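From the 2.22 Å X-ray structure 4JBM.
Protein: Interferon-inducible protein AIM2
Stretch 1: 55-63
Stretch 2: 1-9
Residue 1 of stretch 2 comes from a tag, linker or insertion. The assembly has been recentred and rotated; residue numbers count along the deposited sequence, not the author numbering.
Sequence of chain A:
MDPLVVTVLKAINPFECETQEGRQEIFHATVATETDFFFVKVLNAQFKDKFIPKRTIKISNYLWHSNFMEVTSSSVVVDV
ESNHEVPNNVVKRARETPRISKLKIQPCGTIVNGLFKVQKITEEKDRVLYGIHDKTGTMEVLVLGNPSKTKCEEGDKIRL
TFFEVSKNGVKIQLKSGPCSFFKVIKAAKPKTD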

ATOM      1  N   ARG A  55      -4.636 -16.593   8.255  1.00 79.96           N
ATOM      2  CA  ARG A  55      -3.857 -17.809   8.036  1.00 83.05           C
ATOM      3  C   ARG A  55      -2.421 -17.545   8.482  1.00 79.22           C
ATOM      4  O   ARG A  55      -1.953 -16.407   8.442  1.00 77.20           O
ATOM      5  CB  ARG A  55      -3.902 -18.255   6.565  1.00 92.10           C
ATOM      6  CG  ARG A  55      -5.168 -19.021   6.158  1.00100.33           C
ATOM      7  CD  ARG A  55      -5.097 -20.494   6.547  1.00109.20           C
ATOM      8  NE  ARG A  55      -6.392 -21.165   6.445  1.00120.58           N
ATOM      9  CZ  ARG A  55      -7.274 -21.264   7.439  1.00126.04           C
ATOM     10  NH1 ARG A  55      -7.000 -20.742   8.628  1.00128.45           N
ATOM     11  NH2 ARG A  55      -8.426 -21.894   7.247  1.00123.90           N
ATOM     12  N   THR A  56      -1.723 -18.593   8.901  1.00 79.69           N
ATOM     13  CA  THR A  56      -0.330 -18.449   9.299  1.00 88.42           C
ATOM     14  C   THR A  56       0.562 -19.082   8.249  1.00 85.91           C
ATOM     15  O   THR A  56       0.355 -20.229   7.863  1.00 89.82           O
ATOM     16  CB  THR A  56      -0.042 -19.075  10.681  1.00 82.94           C
ATOM     17  OG1 THR A  56      -0.446 -20.450  10.685  1.00 88.22           O
ATOM     18  CG2 THR A  56      -0.788 -18.327  11.770  1.00 74.86           C
ATOM     19  N   ILE A  57       1.550 -18.326   7.785  1.00 79.10           N
ATOM     20  CA  ILE A  57       2.427 -18.806   6.727  1.00 78.98           C
ATOM     21  C   ILE A  57       3.896 -18.644   7.088  1.00 78.27           C
ATOM     22  O   ILE A  57       4.267 -17.742   7.838  1.00 69.72           O
ATOM     23  CB  ILE A  57       2.158 -18.079   5.387  1.00 79.62           C
ATOM     24  CG1 ILE A  57       2.338 -16.573   5.554  1.00 73.64           C
ATOM     25  CG2 ILE A  57       0.761 -18.388   4.869  1.00 81.68           C
ATOM     26  CD1 ILE A  57       2.249 -15.788   4.246  1.00 79.71           C
ATOM     27  N   LYS A  58       4.723 -19.529   6.533  1.00 78.63           N
ATOM     28  CA  LYS A  58       6.166 -19.470   6.706  1.00 83.54           C
ATOM     29  C   LYS A  58       6.790 -19.106   5.358  1.00 88.41           C
ATOM     30  O   LYS A  58       6.522 -19.743   4.327  1.00 77.83           O
ATOM     31  CB  LYS A  58       6.699 -20.815   7.213  1.00 92.97           C
ATOM     32  CG  LYS A  58       8.126 -20.770   7.757  1.00100.92           C
ATOM     33  CD  LYS A  58       8.520 -22.088   8.428  1.00 95.07           C
ATOM     34  CE  LYS A  58       9.874 -21.977   9.110  1.00100.41           C
ATOM     35  NZ  LYS A  58       9.842 -20.951  10.188  1.00105.40           N
ATOM     36  N   ILE A  59       7.613 -18.064   5.368  1.00 83.02           N
ATOM     37  CA  ILE A  59       8.165 -17.521   4.139  1.00 80.31           C
ATOM     38  C   ILE A  59       9.682 -17.595   4.185  1.00 77.38           C
ATOM     39  O   ILE A  59      10.309 -17.096   5.115  1.00 74.66           O
ATOM     40  CB  ILE A  59       7.719 -16.051   3.926  1.00 70.69           C
ATOM     41  CG1 ILE A  59       6.209 -15.911   4.147  1.00 77.55           C
ATOM     42  CG2 ILE A  59       8.145 -15.551   2.543  1.00 73.32           C
ATOM     43  CD1 ILE A  59       5.659 -14.507   3.944  1.00 72.21           C
ATOM     44  N   SER A  60      10.264 -18.234   3.177  1.00 84.12           N
ATOM     45  CA  SER A  60      11.710 -18.393   3.092  1.00 88.06           C
ATOM     46  C   SER A  60      12.214 -17.941   1.725  1.00 89.05           C
ATOM     47  O   SER A  60      11.453 -17.926   0.756  1.00 84.49           O
ATOM     48  CB  SER A  60      12.096 -19.847   3.353  1.00 91.00           C
ATOM     49  OG  SER A  60      11.289 -20.715   2.583  1.00 98.26           O
ATOM     50  N   ASN A  61      13.486 -17.547   1.669  1.00 90.61           N
ATOM     51  CA  ASN A  61      14.135 -17.086   0.437  1.00 87.69           C
ATOM     52  C   ASN A  61      13.445 -15.844  -0.127  1.00 89.82           C
ATOM     53  O   ASN A  61      12.933 -15.857  -1.246  1.00 85.43           O
ATOM     54  CB  ASN A  61      14.212 -18.202  -0.617  1.00 66.40           C
ATOM     55  CG  ASN A  61      15.093 -17.827  -1.801  1.00 88.59           C
ATOM     56  OD1 ASN A  61      16.160 -17.232  -1.629  1.00 96.62           O
ATOM     57  ND2 ASN A  61      14.641 -18.154  -3.008  1.00 88.07           N
ATOM     58  N   TYR A  62      13.476 -14.760   0.646  1.00 85.30           N
ATOM     59  CA  TYR A  62      12.796 -13.522   0.278  1.00 79.33           C
ATOM     60  C   TYR A  62      13.779 -12.364   0.323  1.00 75.26           C
ATOM     61  O   TYR A  62      14.856 -12.477   0.912  1.00 77.33           O
ATOM     62  CB  TYR A  62      11.630 -13.237   1.237  1.00 68.78           C
ATOM     63  CG  TYR A  62      12.051 -13.211   2.691  1.00 69.11           C
ATOM     64  CD1 TYR A  62      12.638 -12.082   3.255  1.00 66.73           C
ATOM     65  CD2 TYR A  62      11.869 -14.325   3.498  1.00 57.16           C
ATOM     66  CE1 TYR A  62      13.030 -12.075   4.578  1.00 71.95           C
ATOM     67  CE2 TYR A  62      12.252 -14.321   4.811  1.00 62.30           C
ATOM     68  CZ  TYR A  62      12.830 -13.198   5.349  1.00 74.74           C
ATOM     69  OH  TYR A  62      13.209 -13.203   6.672  1.00 90.36           O
ATOM     70  N   LEU A  63      13.412 -11.249  -0.295  1.00 76.31           N
ATOM     71  CA  LEU A  63      14.241 -10.065  -0.204  1.00 82.14           C
ATOM     72  C   LEU A  63      13.621  -9.133   0.816  1.00 88.78           C
ATOM     73  O   LEU A  63      12.400  -9.062   0.959  1.00 80.82           O
ATOM     74  CB  LEU A  63      14.372  -9.356  -1.557  1.00 87.20           C
ATOM     75  CG  LEU A  63      15.331  -9.943  -2.596  1.00 87.58           C
ATOM     76  CD1 LEU A  63      16.637 -10.343  -1.928  1.00 90.23           C
ATOM     77  CD2 LEU A  63      14.711 -11.125  -3.313  1.00 90.06           C
TER
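Stretch 2, residues 1-9: MDPLVVTVL

Stretch 2 pairs with stretch 1 edge to edge as an antiparallel β-strand. Residues 4–8 are extended, in a strand that continues through Leu9, and run against the strand that includes residues 56–60, with an angle of 143° between their N-to-C directions and a closest approach of 4.7 Å between axes. Pairing begins at Arg55, whose carbonyl O accepts a hydrogen bond from Val8 N (3.0 Å), while the end of its long side chain leads away from the partner strand. Thr56 faces Thr7 in a non-hydrogen-bonded pair, their CA atoms 4.5 Å apart; the side chains lie on the same face of the sheet, with Thr56 CG2 4.0 Å from Thr7 OG1.

Ile57 and Val6 form a hydrogen-bonded pair, closed by two nearly linear bonds, Val6 N to Ile57 O and Ile57 N to Val6 O, each 2.9 Å. On the opposite face from the threonines, the buried side chain of Ile57 packs its CG1 3.5 Å from Val6 CG2 and its CD1 3.7 Å from Val8 CG2. At Lys58 the register brings its CA within 4.4 Å of Val5 CA. The end of the lysine side chain comes back to stretch 2, placing CE 3.6 Å from Pro3 CB and NZ 3.5 Å from Val5 CG2.

Ile59 repeats the pattern of Ile57: Leu4 N to Ile59 O and Ile59 N to Leu4 O are both 3.0 Å, and Ile59 CD1 reaches Val6 CG2 at 3.8 Å. Beyond it, Ser60 CB lies 3.8 Å from Pro3 CG. Asn61 points away, but the Tyr62 side chain returns to the start of stretch 2. Its OH donates to Asp2 O and accepts from the N of Met1, a tag residue, both at 2.9 Å. Leu63 makes no contact.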

ATOM      1  N   MET A   1      16.066 -12.536   6.552  1.00120.83           N
ATOM      2  CA  MET A   1      17.019 -13.596   6.244  1.00118.68           C
ATOM      3  C   MET A   1      16.362 -14.970   6.316  1.00107.03           C
ATOM      4  O   MET A   1      15.755 -15.428   5.345  1.00 91.02           O
ATOM      5  CB  MET A   1      18.201 -13.552   7.211  1.00126.89           C
ATOM      6  CG  MET A   1      18.608 -12.156   7.653  1.00130.13           C
ATOM      7  SD  MET A   1      19.909 -12.219   8.903  1.00188.48           S
ATOM      8  CE  MET A   1      19.964 -10.510   9.434  1.00133.60           C
ATOM      9  N   ASP A   2      16.483 -15.611   7.477  1.00108.61           N
ATOM     10  CA  ASP A   2      15.981 -16.967   7.700  1.00103.68           C
ATOM     11  C   ASP A   2      14.459 -17.009   7.561  1.00 91.97           C
ATOM     12  O   ASP A   2      13.820 -15.953   7.533  1.00 83.09           O
ATOM     13  CB  ASP A   2      16.430 -17.472   9.078  1.00109.49           C
ATOM     14  CG  ASP A   2      17.934 -17.429   9.252  1.00114.61           C
ATOM     15  OD1 ASP A   2      18.650 -17.509   8.233  1.00123.40           O
ATOM     16  OD2 ASP A   2      18.397 -17.318  10.406  1.00114.19           O
ATOM     17  N   PRO A   3      13.874 -18.220   7.447  1.00 85.85           N
ATOM     18  CA  PRO A   3      12.412 -18.271   7.336  1.00 81.54           C
ATOM     19  C   PRO A   3      11.694 -17.515   8.446  1.00 75.84           C
ATOM     20  O   PRO A   3      12.153 -17.472   9.586  1.00 73.77           O
ATOM     21  CB  PRO A   3      12.115 -19.766   7.450  1.00 89.92           C
ATOM     22  CG  PRO A   3      13.327 -20.428   6.897  1.00 92.01           C
ATOM     23  CD  PRO A   3      14.484 -19.556   7.305  1.00 83.95           C
ATOM     24  N   LEU A   4      10.574 -16.906   8.083  1.00 75.51           N
ATOM     25  CA  LEU A   4       9.819 -16.055   8.989  1.00 76.34           C
ATOM     26  C   LEU A   4       8.361 -16.496   9.009  1.00 75.05           C
ATOM     27  O   LEU A   4       7.714 -16.575   7.963  1.00 69.93           O
ATOM     28  CB  LEU A   4       9.942 -14.584   8.567  1.00 80.40           C
ATOM     29  CG  LEU A   4       9.530 -13.504   9.572  1.00 80.78           C
ATOM     30  CD1 LEU A   4      10.329 -13.635  10.857  1.00 83.79           C
ATOM     31  CD2 LEU A   4       9.726 -12.117   8.985  1.00 66.17           C
ATOM     32  N   VAL A   5       7.849 -16.785  10.198  1.00 71.04           N
ATOM     33  CA  VAL A   5       6.441 -17.109  10.362  1.00 69.51           C
ATOM     34  C   VAL A   5       5.665 -15.821  10.569  1.00 65.23           C
ATOM     35  O   VAL A   5       5.990 -15.033  11.453  1.00 62.00           O
ATOM     36  CB  VAL A   5       6.207 -18.021  11.570  1.00 73.64           C
ATOM     37  CG1 VAL A   5       4.722 -18.324  11.717  1.00 76.24           C
ATOM     38  CG2 VAL A   5       6.997 -19.304  11.423  1.00 58.37           C
ATOM     39  N   VAL A   6       4.679 -15.582   9.709  1.00 66.83           N
ATOM     40  CA  VAL A   6       3.849 -14.391   9.798  1.00 64.82           C
ATOM     41  C   VAL A   6       2.370 -14.765   9.722  1.00 69.14           C
ATOM     42  O   VAL A   6       2.000 -15.839   9.241  1.00 66.35           O
ATOM     43  CB  VAL A   6       4.171 -13.376   8.675  1.00 66.65           C
ATOM     44  CG1 VAL A   6       5.588 -12.840   8.818  1.00 66.38           C
ATOM     45  CG2 VAL A   6       3.997 -14.022   7.331  1.00 72.53           C
ATOM     46  N   THR A   7       1.535 -13.879  10.239  1.00 62.04           N
ATOM     47  CA  THR A   7       0.092 -14.008  10.164  1.00 69.39           C
ATOM     48  C   THR A   7      -0.393 -13.025   9.101  1.00 72.02           C
ATOM     49  O   THR A   7      -0.037 -11.847   9.142  1.00 78.49           O
ATOM     50  CB  THR A   7      -0.543 -13.653  11.522  1.00 66.00           C
ATOM     51  OG1 THR A   7       0.015 -14.487  12.546  1.00 69.30           O
ATOM     52  CG2 THR A   7      -2.055 -13.826  11.481  1.00 73.25           C
ATOM     53  N   VAL A   8      -1.201 -13.490   8.153  1.00 69.68           N
ATOM     54  CA  VAL A   8      -1.688 -12.591   7.105  1.00 63.15           C
ATOM     55  C   VAL A   8      -2.874 -11.766   7.601  1.00 61.44           C
ATOM     56  O   VAL A   8      -3.846 -12.305   8.127  1.00 71.99           O
ATOM     57  CB  VAL A   8      -2.059 -13.342   5.807  1.00 63.94           C
ATOM     58  CG1 VAL A   8      -2.514 -12.354   4.739  1.00 56.97           C
ATOM     59  CG2 VAL A   8      -0.878 -14.139   5.308  1.00 67.48           C
ATOM     60  N   LEU A   9      -2.767 -10.452   7.427  1.00 59.82           N
ATOM     61  CA  LEU A   9      -3.748  -9.482   7.908  1.00 67.32           C
ATOM     62  C   LEU A   9      -4.635  -8.934   6.794  1.00 66.66           C
ATOM     63  O   LEU A   9      -5.821  -8.686   7.009  1.00 69.02           O
ATOM     64  CB  LEU A   9      -3.031  -8.309   8.584  1.00 47.68           C
ATOM     65  CG  LEU A   9      -2.774  -8.341  10.094  1.00 59.36           C
ATOM     66  CD1 LEU A   9      -2.413  -9.716  10.575  1.00 51.62           C
ATOM     67  CD2 LEU A   9      -1.667  -7.364  10.431  1.00 59.69           C
TER